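Local coordinates for protein TqaA (Penicillium aethiopicum, PDB 5EGF) that probably releases its nonribosomal peptide by macrocyclization, using the C-terminal condensation-type domain of the synthetase, which is the part modelled here, at residues 45-50 and 113-118; 212-217 and 315-320. The protein carries 2 engineered substitutions. All blocks are in the same frame, centred on the assembly; numbering follows the deposited sequence. Where two conformers were deposited one is given.

Contact 1. Residues 45-50 and 113-118; sequences TSTLED and VLANLD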
loop_
_atom_site.group_PDB
_atom_site.type_symbol
_atom_site.label_atom_id
_atom_site.label_comp_id
_atom_site.label_asym_id
_atom_site.label_seq_id
_atom_site.Cartn_x
_atom_site.Cartn_y
_atom_site.Cartn_z
ATOM N N THR C 45 30.626 -43.013 4.808
ATOM C CA THR C 45 31.975 -43.526 5.003
ATOM C C THR C 45 32.802 -42.638 5.919
ATOM O O THR C 45 34.012 -42.825 6.057
ATOM C CB THR C 45 32.712 -43.714 3.659
ATOM O OG1 THR C 45 32.870 -42.447 2.999
ATOM C CG2 THR C 45 31.942 -44.696 2.763
ATOM N N SER C 46 32.149 -41.673 6.553
ATOM C CA SER C 46 32.876 -40.725 7.396
ATOM C C SER C 46 32.946 -41.211 8.830
ATOM O O SER C 46 32.054 -41.902 9.324
ATOM C CB SER C 46 32.241 -39.327 7.358
ATOM O OG SER C 46 30.995 -39.293 8.036
ATOM N N THR C 47 34.017 -40.846 9.509
ATOM C CA THR C 47 34.095 -41.128 10.929
ATOM C C THR C 47 33.985 -39.860 11.753
ATOM O O THR C 47 34.300 -38.768 11.273
ATOM C CB THR C 47 35.386 -41.850 11.282
ATOM O OG1 THR C 47 36.496 -41.179 10.673
ATOM C CG2 THR C 47 35.317 -43.269 10.774
ATOM N N LEU C 48 33.519 -40.029 12.990
ATOM C CA LEU C 48 33.508 -38.984 13.996
ATOM C C LEU C 48 34.854 -38.954 14.723
ATOM O O LEU C 48 35.278 -39.939 15.348
ATOM C CB LEU C 48 32.366 -39.217 14.979
ATOM C CG LEU C 48 32.168 -38.121 16.027
ATOM C CD1 LEU C 48 32.073 -36.741 15.359
ATOM C CD2 LEU C 48 30.931 -38.429 16.873
ATOM N N GLU C 49 35.520 -37.811 14.635
ATOM C CA GLU C 49 36.882 -37.671 15.122
ATOM C C GLU C 49 37.016 -36.782 16.370
ATOM O O GLU C 49 37.932 -36.968 17.184
ATOM C CB GLU C 49 37.761 -37.122 14.013
ATOM C CG GLU C 49 38.999 -36.455 14.544
ATOM C CD GLU C 49 39.887 -35.943 13.442
ATOM O OE1 GLU C 49 40.480 -34.853 13.612
ATOM O OE2 GLU C 49 39.997 -36.638 12.405
ATOM N N ASP C 50 36.129 -35.795 16.491
ATOM C CA ASP C 50 35.997 -35.017 17.722
ATOM C C ASP C 50 34.565 -34.539 17.837
ATOM O O ASP C 50 33.790 -34.633 16.878
ATOM C CB ASP C 50 36.961 -33.840 17.753
ATOM C CG ASP C 50 37.485 -33.562 19.140
ATOM O OD1 ASP C 50 36.755 -33.827 20.125
ATOM O OD2 ASP C 50 38.634 -33.083 19.242
ATOM N N VAL C 113 33.465 -32.930 14.373
ATOM C CA VAL C 113 34.608 -32.959 13.474
ATOM C C VAL C 113 34.639 -34.305 12.757
ATOM O O VAL C 113 34.604 -35.363 13.391
ATOM C CB VAL C 113 35.913 -32.754 14.232
ATOM C CG1 VAL C 113 37.022 -32.335 13.268
ATOM C CG2 VAL C 113 35.715 -31.700 15.295
ATOM N N LEU C 114 34.698 -34.264 11.432
ATOM C CA LEU C 114 34.637 -35.484 10.637
ATOM C C LEU C 114 36.002 -35.935 10.121
ATOM O O LEU C 114 36.913 -35.126 9.917
ATOM C CB LEU C 114 33.671 -35.290 9.467
ATOM C CG LEU C 114 32.287 -35.900 9.659
ATOM C CD1 LEU C 114 31.849 -35.849 11.116
ATOM C CD2 LEU C 114 31.270 -35.210 8.741
ATOM N N ALA C 115 36.141 -37.238 9.916
ATOM C CA ALA C 115 37.338 -37.787 9.282
ATOM C C ALA C 115 36.887 -38.773 8.211
ATOM O O ALA C 115 35.690 -39.087 8.123
ATOM C CB ALA C 115 38.245 -38.470 10.320
ATOM N N ASN C 116 37.830 -39.266 7.406
ATOM C CA ASN C 116 37.489 -40.177 6.314
ATOM C C ASN C 116 36.372 -39.571 5.509
ATOM O O ASN C 116 35.341 -40.209 5.236
ATOM C CB ASN C 116 37.076 -41.545 6.845
ATOM C CG ASN C 116 38.259 -42.345 7.312
ATOM O OD1 ASN C 116 39.071 -42.808 6.499
ATOM N ND2 ASN C 116 38.390 -42.495 8.629
ATOM N N LEU C 117 36.598 -38.311 5.160
ATOM C CA LEU C 117 35.585 -37.483 4.544
ATOM C C LEU C 117 35.905 -37.314 3.077
ATOM O O LEU C 117 36.882 -36.647 2.723
ATOM C CB LEU C 117 35.526 -36.111 5.237
ATOM C CG LEU C 117 34.227 -35.342 5.005
ATOM C CD1 LEU C 117 33.022 -36.262 5.204
ATOM C CD2 LEU C 117 34.146 -34.147 5.934
ATOM N N ASP C 118 35.091 -37.936 2.230
ATOM C CA ASP C 118 35.244 -37.793 0.792
ATOM C C ASP C 118 34.623 -36.448 0.376
ATOM O O ASP C 118 33.424 -36.236 0.562
ATOM C CB ASP C 118 34.559 -38.966 0.065
ATOM C CG ASP C 118 34.968 -40.347 0.620
ATOM O OD1 ASP C 118 36.166 -40.558 0.919
ATOM O OD2 ASP C 118 34.087 -41.231 0.752
#
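Thr47 and Ala115 form a hydrogen-bonded pair in an antiparallel ladder that also carries a classic beta bulge, where Glu49 and Asp50 both face Val113. At the bulge Val113 O takes Glu49 N at 2.9 Å and, weakly, Asp50 N. Val113 CG2 rests 3.5 Å from Asp50 CB, while the Asp50 carboxylate turns off to Tyr213. On the same face Ala115 CB sits between two oxygens, 3.2 Å from Thr47 OG1 and 3.3 Å from OE2 of the extended Glu49 chain. With chi1 at 48°, Thr47 tucks OG1 between its own backbone N and carbonyl carbon, where Asn116 ND2 meets it at 3.1 Å, nearly straight (172°) and within the amide plane. The other face is greasier: Leu114 CD1 lies 4.3 Å from Leu48 CD1, and Leu114 CG comes up beside Ser46 OG, which is bonded to Pro43 O. Cutting Leu114 back to an alanine removes that branched end and is likely to open a gap between Leu48 CD1 and Ser46 OG. Beyond the strands, Asp118 swings its carboxylate across the Thr45 side chain at about a right angle, and Thr45 OG1 donates to Asp118 OD2 at 2.8 Å, from 43° above the carboxylate plane.

Contact 2. Residues 212-217 and 315-320; sequences LYHRVS and LPMDNI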
loop_
_atom_site.group_PDB
_atom_site.type_symbol
_atom_site.label_atom_id
_atom_site.label_comp_id
_atom_site.label_asym_id
_atom_site.label_seq_id
_atom_site.Cartn_x
_atom_site.Cartn_y
_atom_site.Cartn_z
ATOM N N LEU C 212 39.991 -24.380 21.090
ATOM C CA LEU C 212 39.038 -24.586 22.165
ATOM C C LEU C 212 39.701 -25.285 23.364
ATOM O O LEU C 212 39.673 -24.750 24.481
ATOM C CB LEU C 212 37.810 -25.341 21.656
ATOM C CG LEU C 212 37.129 -24.714 20.421
ATOM C CD1 LEU C 212 35.828 -25.445 20.076
ATOM C CD2 LEU C 212 36.875 -23.212 20.642
ATOM N N TYR C 213 40.314 -26.451 23.127
ATOM C CA TYR C 213 40.990 -27.229 24.177
ATOM C C TYR C 213 41.966 -26.384 24.987
ATOM O O TYR C 213 42.052 -26.515 26.205
ATOM C CB TYR C 213 41.746 -28.440 23.592
ATOM C CG TYR C 213 40.841 -29.573 23.160
ATOM C CD1 TYR C 213 40.004 -30.201 24.076
ATOM C CD2 TYR C 213 40.821 -30.016 21.840
ATOM C CE1 TYR C 213 39.154 -31.243 23.683
ATOM C CE2 TYR C 213 39.979 -31.055 21.441
ATOM C CZ TYR C 213 39.147 -31.660 22.370
ATOM O OH TYR C 213 38.299 -32.677 21.993
ATOM N N HIS C 214 42.698 -25.524 24.288
ATOM C CA HIS C 214 43.689 -24.665 24.914
ATOM C C HIS C 214 43.035 -23.618 25.822
ATOM O O HIS C 214 43.546 -23.316 26.904
ATOM C CB HIS C 214 44.544 -23.992 23.843
ATOM C CG HIS C 214 45.655 -23.159 24.395
ATOM N ND1 HIS C 214 45.442 -21.927 24.977
ATOM C CD2 HIS C 214 46.988 -23.382 24.463
ATOM C CE1 HIS C 214 46.598 -21.426 25.378
ATOM N NE2 HIS C 214 47.552 -22.288 25.076
ATOM N N ARG C 215 41.907 -23.063 25.378
ATOM C CA ARG C 215 41.164 -22.075 26.172
ATOM C C ARG C 215 40.743 -22.654 27.507
ATOM O O ARG C 215 40.797 -21.989 28.541
ATOM C CB ARG C 215 39.889 -21.648 25.450
ATOM C CG ARG C 215 40.039 -20.525 24.453
ATOM C CD ARG C 215 38.870 -20.584 23.512
ATOM N NE ARG C 215 37.800 -19.647 23.823
ATOM C CZ ARG C 215 36.512 -19.975 23.924
ATOM N NH1 ARG C 215 36.121 -21.237 23.777
ATOM N NH2 ARG C 215 35.609 -19.034 24.187
ATOM N N VAL C 216 40.283 -23.897 27.466
ATOM C CA VAL C 216 39.822 -24.567 28.662
ATOM C C VAL C 216 41.000 -24.977 29.548
ATOM O O VAL C 216 40.902 -24.935 30.778
ATOM C CB VAL C 216 38.947 -25.781 28.308
ATOM C CG1 VAL C 216 39.081 -26.871 29.353
ATOM C CG2 VAL C 216 37.497 -25.349 28.157
ATOM N N SER C 217 42.116 -25.350 28.923
ATOM C CA SER C 217 43.296 -25.772 29.674
ATOM C C SER C 217 43.741 -24.659 30.606
ATOM O O SER C 217 44.191 -24.921 31.722
ATOM C CB SER C 217 44.445 -26.155 28.736
ATOM O OG SER C 217 45.249 -25.027 28.417
ATOM N N LEU C 315 46.047 -15.522 22.959
ATOM C CA LEU C 315 46.389 -16.804 23.569
ATOM C C LEU C 315 47.765 -17.283 23.081
ATOM O O LEU C 315 48.061 -17.232 21.881
ATOM C CB LEU C 315 45.321 -17.848 23.230
ATOM C CG LEU C 315 44.116 -17.842 24.167
ATOM C CD1 LEU C 315 42.942 -18.625 23.588
ATOM C CD2 LEU C 315 44.532 -18.413 25.514
ATOM N N PRO C 316 48.616 -17.743 24.012
ATOM C CA PRO C 316 50.012 -18.061 23.701
ATOM C C PRO C 316 50.226 -19.478 23.174
ATOM O O PRO C 316 51.341 -19.984 23.258
ATOM C CB PRO C 316 50.692 -17.906 25.060
ATOM C CG PRO C 316 49.648 -18.386 26.023
ATOM C CD PRO C 316 48.317 -17.950 25.442
HETATM N N MSE C 317 49.188 -20.114 22.645
HETATM C CA MSE C 317 49.353 -21.432 22.047
HETATM C C MSE C 317 50.199 -21.332 20.787
HETATM O O MSE C 317 50.518 -20.232 20.329
HETATM C CB MSE C 317 48.010 -22.056 21.716
HETATM C CG MSE C 317 47.507 -21.704 20.352
HETATM SE SE MSE C 317 45.719 -22.399 20.141
HETATM C CE MSE C 317 44.937 -21.480 21.684
ATOM N N ASP C 318 50.571 -22.484 20.238
ATOM C CA ASP C 318 51.458 -22.524 19.081
ATOM C C ASP C 318 50.661 -22.560 17.786
ATOM O O ASP C 318 49.622 -23.222 17.707
ATOM C CB ASP C 318 52.389 -23.729 19.174
ATOM C CG ASP C 318 52.846 -23.996 20.594
ATOM O OD1 ASP C 318 52.126 -24.718 21.321
ATOM O OD2 ASP C 318 53.915 -23.478 20.986
ATOM N N ASN C 319 51.159 -21.854 16.775
ATOM C CA ASN C 319 50.435 -21.693 15.518
ATOM C C ASN C 319 49.102 -20.994 15.734
ATOM O O ASN C 319 48.144 -21.232 15.004
ATOM C CB ASN C 319 50.232 -23.041 14.816
ATOM C CG ASN C 319 51.361 -23.372 13.862
ATOM O OD1 ASN C 319 51.866 -22.495 13.160
ATOM N ND2 ASN C 319 51.772 -24.635 13.839
ATOM N N ILE C 320 49.059 -20.129 16.746
ATOM C CA ILE C 320 47.851 -19.378 17.094
ATOM C C ILE C 320 47.409 -18.423 15.984
ATOM O O ILE C 320 46.218 -18.279 15.723
ATOM C CB ILE C 320 48.025 -18.576 18.418
ATOM C CG1 ILE C 320 46.765 -17.769 18.747
ATOM C CG2 ILE C 320 49.229 -17.639 18.343
ATOM C CD1 ILE C 320 45.593 -18.595 19.181
#
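His214 lays one face of its imidazole against Met317, which is modelled as selenomethionine. Met317 CB stands over that face, displaced toward the rim and 3.5 Å from the ring centroid, a CH-pi contact. His214 was deposited in two conformers, so these details belong to the one described and the closest approaches are less certain than the overlap itself. Its CG is anti to the backbone N (chi1 -176°), which carries the ring out from the helix to the loop. Met317 bends at chi3 (57°), folding its methyl CE back to 3.3 Å from His214 CG, near the root of the ring; the selenium approaches only obliquely, 4.8 Å from the centroid. Leu315 attends the edge, with CD2 near the ring plane and 3.7 Å from His214 CE1, and Pro316 CD comes in obliquely near the same carbon. All this apolar cover buries His214 ND1, which finds no polar partner in the model. One turn on, Ser217 OG donates to His214 O at 2.8 Å.

The other branch of Leu315 serves the next helix residue: CD1 touches Arg215 CG at 3.6 Å, the two side chains crossing at about a right angle. Past that carbon Arg215 runs on to a salt bridge with Glu367 and a bond to His365 O. Helix and loop both belong to the condensation-type domain. Leu315 and Met317 also pack on Tyr211, so the loop joining strands 303-310 and 329-336 lies along helix 208-217, while Leu212 and Tyr213 of that helix reach Leu52 on strand 47-53.

The two contacts follow one another along the chain, contact 1 closing before contact 2 opens, with centres about 23 Å apart. Strand 47-53 ties them together: its start pairs with strand 110-115 in the three-stranded sheet, and further on it meets helix 208-217. Tyr213 OH is hydrogen-bonded to Asp50 OD1, and Asp50 OD2 lies 2.8 Å from the same Tyr213 OH, probably a second bond. In contact 2 the Leu315 side chain is about 9 Å from that of Asn311, a phosphopantetheine-binding residue, though no phosphopantetheine is bound to this chain; contact 1 lies away from that site. Helix 208-217 thus stands between strand 47-53 and the loop of the six-stranded sheet, and the two contacts tie these parts of the condensation-type domain together.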